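PDB 2JG5: fructose 1-phosphate kinase from Staphylococcus aureus, which probably catalyses the ATP-dependent phosphorylation of fructose 1-phosphate to fructose 1,6-bisphosphate, as a member of the PfkB family of carbohydrate kinases. Local coordinates for residues P9-V14 / T87-K92; Q115-I120 / Y144-Q149; H174-K179 / G210-I215. All blocks are in the same frame, centred on the assembly; numbering follows the deposited sequence.

Contact 1. Residues P9-V14 / T87-K92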
# COMPACT_ATOMS: atom_id res chain seq x y z
N PRO A 9 5.81 5.36 -12.05
CA PRO A 9 4.50 4.71 -12.04
C PRO A 9 3.96 4.48 -10.63
O PRO A 9 4.70 4.53 -9.64
CB PRO A 9 4.78 3.37 -12.72
CG PRO A 9 6.24 3.16 -12.55
CD PRO A 9 6.83 4.51 -12.71
N SER A 10 2.67 4.20 -10.53
CA SER A 10 2.06 4.11 -9.22
C SER A 10 1.07 2.98 -9.08
O SER A 10 0.45 2.56 -10.05
CB SER A 10 1.34 5.42 -8.89
OG SER A 10 0.44 5.74 -9.92
N ILE A 11 0.95 2.49 -7.86
CA ILE A 11 -0.30 1.87 -7.48
C ILE A 11 -1.19 3.02 -7.02
O ILE A 11 -0.81 3.85 -6.18
CB ILE A 11 -0.12 0.80 -6.38
CG1 ILE A 11 0.87 -0.26 -6.85
CG2 ILE A 11 -1.48 0.14 -6.04
CD1 ILE A 11 1.22 -1.28 -5.80
N ASP A 12 -2.36 3.09 -7.63
CA ASP A 12 -3.37 4.02 -7.18
C ASP A 12 -4.28 3.27 -6.21
O ASP A 12 -5.17 2.52 -6.61
CB ASP A 12 -4.10 4.61 -8.38
CG ASP A 12 -3.16 5.36 -9.32
OD1 ASP A 12 -2.03 5.69 -8.90
OD2 ASP A 12 -3.55 5.64 -10.48
N TYR A 13 -4.01 3.46 -4.93
CA TYR A 13 -4.79 2.84 -3.87
C TYR A 13 -6.05 3.67 -3.60
O TYR A 13 -6.02 4.70 -2.92
CB TYR A 13 -3.91 2.69 -2.62
CG TYR A 13 -4.53 1.93 -1.47
CD1 TYR A 13 -5.54 0.99 -1.69
CD2 TYR A 13 -4.09 2.15 -0.17
CE1 TYR A 13 -6.11 0.29 -0.62
CE2 TYR A 13 -4.66 1.46 0.91
CZ TYR A 13 -5.66 0.53 0.67
OH TYR A 13 -6.21 -0.16 1.71
N VAL A 14 -7.16 3.22 -4.17
CA VAL A 14 -8.43 3.93 -4.06
C VAL A 14 -9.19 3.44 -2.83
O VAL A 14 -9.42 2.25 -2.67
CB VAL A 14 -9.28 3.79 -5.34
CG1 VAL A 14 -10.61 4.49 -5.16
CG2 VAL A 14 -8.55 4.36 -6.55
N THR A 87 8.13 0.83 -5.92
CA THR A 87 7.24 1.63 -6.75
C THR A 87 6.25 2.31 -5.81
O THR A 87 5.81 1.69 -4.83
CB THR A 87 6.53 0.75 -7.80
OG1 THR A 87 7.48 0.34 -8.79
CG2 THR A 87 5.40 1.50 -8.47
N ARG A 88 5.92 3.57 -6.07
CA ARG A 88 5.09 4.32 -5.12
C ARG A 88 3.65 3.85 -5.05
O ARG A 88 3.12 3.26 -6.01
CB ARG A 88 5.14 5.83 -5.38
CG ARG A 88 4.70 6.25 -6.76
CD ARG A 88 4.64 7.75 -6.86
NE ARG A 88 4.43 8.16 -8.24
CZ ARG A 88 3.94 9.33 -8.63
NH1 ARG A 88 3.57 10.24 -7.74
NH2 ARG A 88 3.82 9.57 -9.92
N ILE A 89 3.04 4.12 -3.90
CA ILE A 89 1.61 3.93 -3.68
C ILE A 89 0.96 5.29 -3.42
O ILE A 89 1.19 5.93 -2.39
CB ILE A 89 1.28 2.96 -2.50
CG1 ILE A 89 1.92 1.57 -2.72
CG2 ILE A 89 -0.22 2.81 -2.39
CD1 ILE A 89 1.81 0.59 -1.51
N ASN A 90 0.16 5.72 -4.38
CA ASN A 90 -0.57 6.96 -4.28
C ASN A 90 -1.94 6.66 -3.70
O ASN A 90 -2.53 5.63 -4.01
CB ASN A 90 -0.72 7.55 -5.67
CG ASN A 90 0.59 8.01 -6.25
OD1 ASN A 90 1.62 8.01 -5.57
ND2 ASN A 90 0.57 8.40 -7.53
N VAL A 91 -2.43 7.54 -2.84
CA VAL A 91 -3.72 7.32 -2.18
C VAL A 91 -4.81 8.27 -2.71
O VAL A 91 -4.59 9.46 -2.82
CB VAL A 91 -3.62 7.41 -0.64
CG1 VAL A 91 -4.97 7.18 0.02
CG2 VAL A 91 -2.62 6.38 -0.12
N LYS A 92 -5.96 7.71 -3.06
CA LYS A 92 -7.11 8.49 -3.51
C LYS A 92 -8.27 8.25 -2.55
O LYS A 92 -8.81 7.14 -2.50
CB LYS A 92 -7.53 8.06 -4.93
CG LYS A 92 -6.37 7.73 -5.91
CD LYS A 92 -5.55 8.97 -6.25
CE LYS A 92 -4.16 8.61 -6.81
NZ LYS A 92 -3.41 9.81 -7.33
O HOH W 1 7.05 4.87 -8.63

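Contact 2. Residues Q115-I120 / Y144-Q149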
# COMPACT_ATOMS: atom_id res chain seq x y z
N GLN A 115 20.19 2.41 -18.05
CA GLN A 115 19.48 1.23 -18.57
C GLN A 115 18.24 1.59 -19.41
O GLN A 115 17.98 0.96 -20.43
CB GLN A 115 19.04 0.31 -17.43
CG GLN A 115 20.12 -0.48 -16.76
CD GLN A 115 19.59 -1.37 -15.65
OE1 GLN A 115 18.65 -2.15 -15.85
NE2 GLN A 115 20.18 -1.25 -14.46
N LEU A 116 17.48 2.59 -18.96
CA LEU A 116 16.30 3.06 -19.69
C LEU A 116 16.68 3.65 -21.04
O LEU A 116 16.08 3.32 -22.05
CB LEU A 116 15.51 4.10 -18.88
CG LEU A 116 14.40 4.85 -19.62
CD1 LEU A 116 13.38 3.86 -20.18
CD2 LEU A 116 13.72 5.89 -18.73
N LEU A 117 17.68 4.53 -21.03
CA LEU A 117 18.24 5.11 -22.25
C LEU A 117 18.76 4.05 -23.22
O LEU A 117 18.67 4.23 -24.44
CB LEU A 117 19.38 6.07 -21.91
CG LEU A 117 19.11 7.31 -21.07
CD1 LEU A 117 20.39 8.14 -20.97
CD2 LEU A 117 17.94 8.14 -21.63
N GLN A 118 19.32 2.97 -22.69
CA GLN A 118 19.83 1.89 -23.53
C GLN A 118 18.69 1.22 -24.30
O GLN A 118 18.89 0.76 -25.42
CB GLN A 118 20.62 0.85 -22.71
CG GLN A 118 21.19 -0.34 -23.53
CD GLN A 118 22.35 0.05 -24.45
OE1 GLN A 118 23.05 1.04 -24.20
NE2 GLN A 118 22.57 -0.73 -25.50
N GLN A 119 17.50 1.20 -23.69
CA GLN A 119 16.31 0.68 -24.35
C GLN A 119 15.84 1.60 -25.46
O GLN A 119 15.39 1.13 -26.51
CB GLN A 119 15.18 0.48 -23.35
CG GLN A 119 15.43 -0.61 -22.35
CD GLN A 119 14.26 -0.80 -21.42
OE1 GLN A 119 13.59 0.16 -21.05
NE2 GLN A 119 14.01 -2.05 -21.04
N ILE A 120 15.93 2.91 -25.23
CA ILE A 120 15.53 3.88 -26.24
C ILE A 120 16.52 3.85 -27.40
O ILE A 120 16.14 4.09 -28.55
CB ILE A 120 15.43 5.31 -25.66
CG1 ILE A 120 14.64 5.33 -24.34
CG2 ILE A 120 14.85 6.29 -26.71
CD1 ILE A 120 13.18 4.85 -24.41
N TYR A 144 13.84 14.20 -20.15
CA TYR A 144 13.07 14.27 -21.40
C TYR A 144 13.99 14.48 -22.59
O TYR A 144 13.87 13.77 -23.60
CB TYR A 144 11.98 15.36 -21.34
CG TYR A 144 10.67 14.85 -20.80
CD1 TYR A 144 9.68 14.38 -21.67
CD2 TYR A 144 10.42 14.80 -19.43
CE1 TYR A 144 8.47 13.89 -21.19
CE2 TYR A 144 9.22 14.30 -18.94
CZ TYR A 144 8.25 13.84 -19.83
OH TYR A 144 7.06 13.35 -19.37
N ALA A 145 14.92 15.42 -22.45
CA ALA A 145 15.86 15.76 -23.50
C ALA A 145 16.82 14.63 -23.81
O ALA A 145 17.21 14.44 -24.96
CB ALA A 145 16.64 17.02 -23.12
N GLN A 146 17.23 13.90 -22.77
CA GLN A 146 18.16 12.78 -22.91
C GLN A 146 17.52 11.63 -23.69
O GLN A 146 18.20 10.92 -24.43
CB GLN A 146 18.64 12.30 -21.53
CG GLN A 146 19.48 13.32 -20.74
CD GLN A 146 20.32 12.66 -19.64
OE1 GLN A 146 20.59 11.46 -19.70
NE2 GLN A 146 20.71 13.43 -18.63
N ILE A 147 16.21 11.47 -23.52
CA ILE A 147 15.46 10.52 -24.31
C ILE A 147 15.30 11.08 -25.73
O ILE A 147 15.66 10.42 -26.71
CB ILE A 147 14.10 10.17 -23.61
CG1 ILE A 147 14.35 9.19 -22.46
CG2 ILE A 147 13.08 9.61 -24.61
CD1 ILE A 147 13.32 9.26 -21.34
N ALA A 148 14.81 12.32 -25.82
CA ALA A 148 14.52 12.96 -27.11
C ALA A 148 15.70 12.94 -28.07
O ALA A 148 15.54 12.80 -29.29
CB ALA A 148 14.05 14.39 -26.88
N GLN A 149 16.89 13.05 -27.50
CA GLN A 149 18.12 13.09 -28.26
C GLN A 149 18.50 11.76 -28.90
O GLN A 149 19.15 11.73 -29.95
CB GLN A 149 19.21 13.52 -27.32
CG GLN A 149 20.39 14.06 -28.00
CD GLN A 149 21.45 14.34 -27.01
OE1 GLN A 149 21.53 13.66 -25.98
NE2 GLN A 149 22.28 15.35 -27.30

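Contact 3. Residues H174-K179 / G210-I215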
# COMPACT_ATOMS: atom_id res chain seq x y z
N HIS A 174 12.51 17.64 -32.57
CA HIS A 174 11.38 17.44 -33.48
C HIS A 174 10.44 16.33 -33.05
O HIS A 174 10.27 15.34 -33.77
CB HIS A 174 11.88 17.20 -34.92
CG HIS A 174 12.91 18.19 -35.38
ND1 HIS A 174 12.73 19.55 -35.29
CD2 HIS A 174 14.13 18.01 -35.94
CE1 HIS A 174 13.79 20.17 -35.78
NE2 HIS A 174 14.66 19.25 -36.18
N PRO A 175 9.81 16.47 -31.86
CA PRO A 175 8.87 15.45 -31.44
C PRO A 175 7.70 15.41 -32.42
O PRO A 175 7.43 16.40 -33.08
CB PRO A 175 8.41 15.94 -30.07
CG PRO A 175 8.66 17.41 -30.08
CD PRO A 175 9.90 17.58 -30.88
N LEU A 176 7.03 14.27 -32.52
CA LEU A 176 5.91 14.10 -33.44
C LEU A 176 4.77 15.04 -33.08
O LEU A 176 4.20 15.69 -33.94
CB LEU A 176 5.44 12.66 -33.45
CG LEU A 176 4.21 12.38 -34.30
CD1 LEU A 176 4.59 12.41 -35.78
CD2 LEU A 176 3.60 11.04 -33.90
N PHE A 177 4.42 15.06 -31.80
CA PHE A 177 3.63 16.14 -31.21
C PHE A 177 3.93 16.30 -29.72
O PHE A 177 4.40 15.37 -29.06
CB PHE A 177 2.12 15.99 -31.46
CG PHE A 177 1.48 14.84 -30.73
CD1 PHE A 177 0.90 15.03 -29.48
CD2 PHE A 177 1.41 13.57 -31.31
CE1 PHE A 177 0.28 13.97 -28.81
CE2 PHE A 177 0.80 12.51 -30.66
CZ PHE A 177 0.23 12.71 -29.39
N ILE A 178 3.68 17.51 -29.23
CA ILE A 178 3.57 17.80 -27.80
C ILE A 178 2.11 18.21 -27.47
O ILE A 178 1.33 18.50 -28.38
CB ILE A 178 4.56 18.89 -27.36
CG1 ILE A 178 4.45 20.10 -28.30
CG2 ILE A 178 5.97 18.30 -27.32
CD1 ILE A 178 5.11 21.36 -27.78
N LYS A 179 1.75 18.23 -26.19
CA LYS A 179 0.36 18.50 -25.82
C LYS A 179 0.15 19.52 -24.68
O LYS A 179 -0.35 19.17 -23.62
CB LYS A 179 -0.38 17.18 -25.51
CG LYS A 179 -1.90 17.29 -25.60
CD LYS A 179 -2.64 16.08 -25.07
CE LYS A 179 -2.54 15.98 -23.56
NZ LYS A 179 -3.27 17.11 -22.89
N GLY A 210 10.46 23.52 -33.49
CA GLY A 210 10.82 22.12 -33.68
C GLY A 210 9.72 21.07 -33.65
O GLY A 210 9.89 20.01 -34.25
N ALA A 211 8.61 21.33 -32.96
CA ALA A 211 7.49 20.38 -32.91
C ALA A 211 6.98 20.05 -34.31
O ALA A 211 6.74 20.95 -35.10
CB ALA A 211 6.35 20.92 -32.04
N GLN A 212 6.83 18.76 -34.62
CA GLN A 212 6.27 18.35 -35.89
C GLN A 212 4.79 18.72 -35.97
O GLN A 212 4.27 19.05 -37.04
CB GLN A 212 6.46 16.84 -36.11
CG GLN A 212 7.87 16.43 -36.54
CD GLN A 212 7.99 14.94 -36.85
OE1 GLN A 212 7.28 14.41 -37.70
NE2 GLN A 212 8.88 14.26 -36.14
N SER A 213 4.13 18.68 -34.81
CA SER A 213 2.76 19.15 -34.66
C SER A 213 2.48 19.38 -33.17
O SER A 213 3.30 19.03 -32.33
CB SER A 213 1.77 18.15 -35.24
OG SER A 213 1.91 16.87 -34.65
N VAL A 214 1.34 19.99 -32.87
CA VAL A 214 1.00 20.36 -31.50
C VAL A 214 -0.50 20.19 -31.31
O VAL A 214 -1.28 20.67 -32.12
CB VAL A 214 1.36 21.85 -31.18
CG1 VAL A 214 0.93 22.24 -29.77
CG2 VAL A 214 2.84 22.12 -31.37
N ILE A 215 -0.88 19.49 -30.25
CA ILE A 215 -2.28 19.46 -29.81
C ILE A 215 -2.41 20.36 -28.59
O ILE A 215 -1.67 20.22 -27.62
CB ILE A 215 -2.77 18.04 -29.45
CG1 ILE A 215 -2.71 17.13 -30.67
CG2 ILE A 215 -4.19 18.09 -28.91
CD1 ILE A 215 -2.90 15.65 -30.34

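Contact 1. Residues P9-V14 / T87-K92
Pro-9 opens the contact with its carbonyl O, which lies 3.3 Å from Thr-87 CG2. A bound water donates to Pro-9 O at 2.6 Å and accepts the N-H of Arg-88, bridging the two backbones at this end. Beyond it, strands 10-14 and 88-92 run parallel, their directions 28° apart. Ser-10 CB packs 3.4 Å from Asn-90 ND2, while Ser-10 OG turns along its own strand and donates to Asp-12 OD1 at 2.7 Å, from the syn side but out of the carboxylate plane. Ile-11 carries the first pair of backbone bonds: its N donates to Arg-88 O, and its O accepts Asn-90 N at 2.8 Å. Asp-12 lies beside Asn-90 and points the same way, the carboxylate and amide planes 11° apart. Lys-92 NZ stays 4.6 Å from Asp-12 OD1, not in contact; it forms a salt bridge with Glu-100 and a hydrogen bond with Asn-102, both on strand 98-102. Tyr-13 repeats the backbone pattern, N to Asn-90 O and O from Lys-92 N. Its CB touches Ile-89 CG2 at 3.7 Å, and CG is anti to the backbone N (chi1 -174°); the ring leads away from the neighbouring strand, and its OH bonds to Ile-89 O of the second subunit. Val-14 closes the run by crossing the Lys-92 chain, CG2 to CG at 4.1 Å. Alternation leaves one face mainly polar, with Ser-10, Asp-12, Arg-88 (bonded to Asn-8 O), Asn-90 and Lys-92 but Val-14 at its end, whereas Ile-11, Tyr-13, Ile-89 and Val-91 make the other largely apolar. That second face packs on Phe-62, Tyr-13 and Ala-103 of the second subunit, which implies that this small sheet, the lid of PfkB-type kinases, is also a dimer interface here.

Contact 2. Residues Q115-I120 / Y144-Q149
The helical turns bearing Leu-117 and Ile-147 run in nearly the same direction, 29° apart with their axes 9.8 Å from each other at closest approach, and the CA atoms of these two residues are 6.4 Å apart. Ile-147 is the common partner of three side chains from residues 115-120. Its CG1, anti to the carbonyl carbon (chi1 -78°), meets Leu-117 CD2 at 3.8 Å, the two side chains crossing at a slant. Ile-120 comes to the same atom from one turn later, CG1 to CG1 at 4.3 Å, and Leu-116 CD2 reaches the Ile-147 CD1 methyl at the same 4.3 Å. Topologically, helix 143-154 is the crossover of a beta-alpha-beta unit between parallel strands 128-132 and 157-161, and helix 110-120 leads into the first of those strands; the pair thus belongs to the helical layer packed on the central sheet of the ribokinase-like fold. Ile-147 accordingly also touches Leu-158 in strand 157-161, and Leu-116 touches Ile-81 in strand 77-82. The partly exposed margin is formed differently: the other methyl of Leu-117, CD1, lies 3.6 Å from Gln-146 OE1. This is an apolar-to-polar van der Waals approach, and the amide has its own tie on the far atom, Gln-146 NE2 bonding to Asp-142 OD2 one turn back.

Contact 3. Residues H174-K179 / G210-I215
Ile-178 faces Val-214 and Ile-215 where the central sheet of the ribokinase-like fold passes, through the loosely paired parallel neighbours 177-178 and 214-217, into its antiparallel edge strands. End to end, 174-179 and 210-215 run 24° apart. Ile-215 N donates to Ile-178 O in a sound bond of 3.1 Å, but Ile-178 N reaches Ser-213 O only by a weak one of 3.5 Å, so the pairing is loose here. Further bonds lie around this pair. Ser-213 OG donates to Leu-176 O at 2.7 Å. Gln-212 is held twice: its backbone N donates to Pro-175 O at 2.9 Å, and its extended side chain carries NE2 to His-174 O at 3.0 Å, with that acceptor close to the amide plane. His-174 answers through ND1, which donates in the ring plane to a lone pair of Gly-210 O at 3.1 Å. Gly-210, with a phi of 142°, is where the chain leaves helix 196-208. Apolar contacts add to this: Ile-178 CG1 lies 4.0 Å from Val-214 CG2, and Ile-215 CD1 stands over one face of the Phe-177 ring, 4.2 Å from its centroid, a CH-pi contact displaced toward the rim. Helix 247-260 lies against Phe-177 and Ile-215 through Met-255, while strand 157-161 flanks residues 174-179 and strand 223-226 flanks residues 210-215.

How the contacts relate
All three contacts are mostly buried, but they belong to different layers. Contact 1 joins two strands of the lid sheet and is the one that the second subunit touches; contact 2 pairs helices over the central sheet; contact 3 lies where that sheet passes into its antiparallel edge strands. Contacts 1 and 3 lie on opposite sides of the chain's centre, their own centres about 30 Å apart. Contacts 2 and 3 are closer, about 18 Å between centres, and both touch strand 157-161. Regular backbone bonding dominates contact 1, apolar side chains contact 2, and contact 3 mixes irregular backbone bonds with side-chain ones, extending to exposed His-174 and Gln-212.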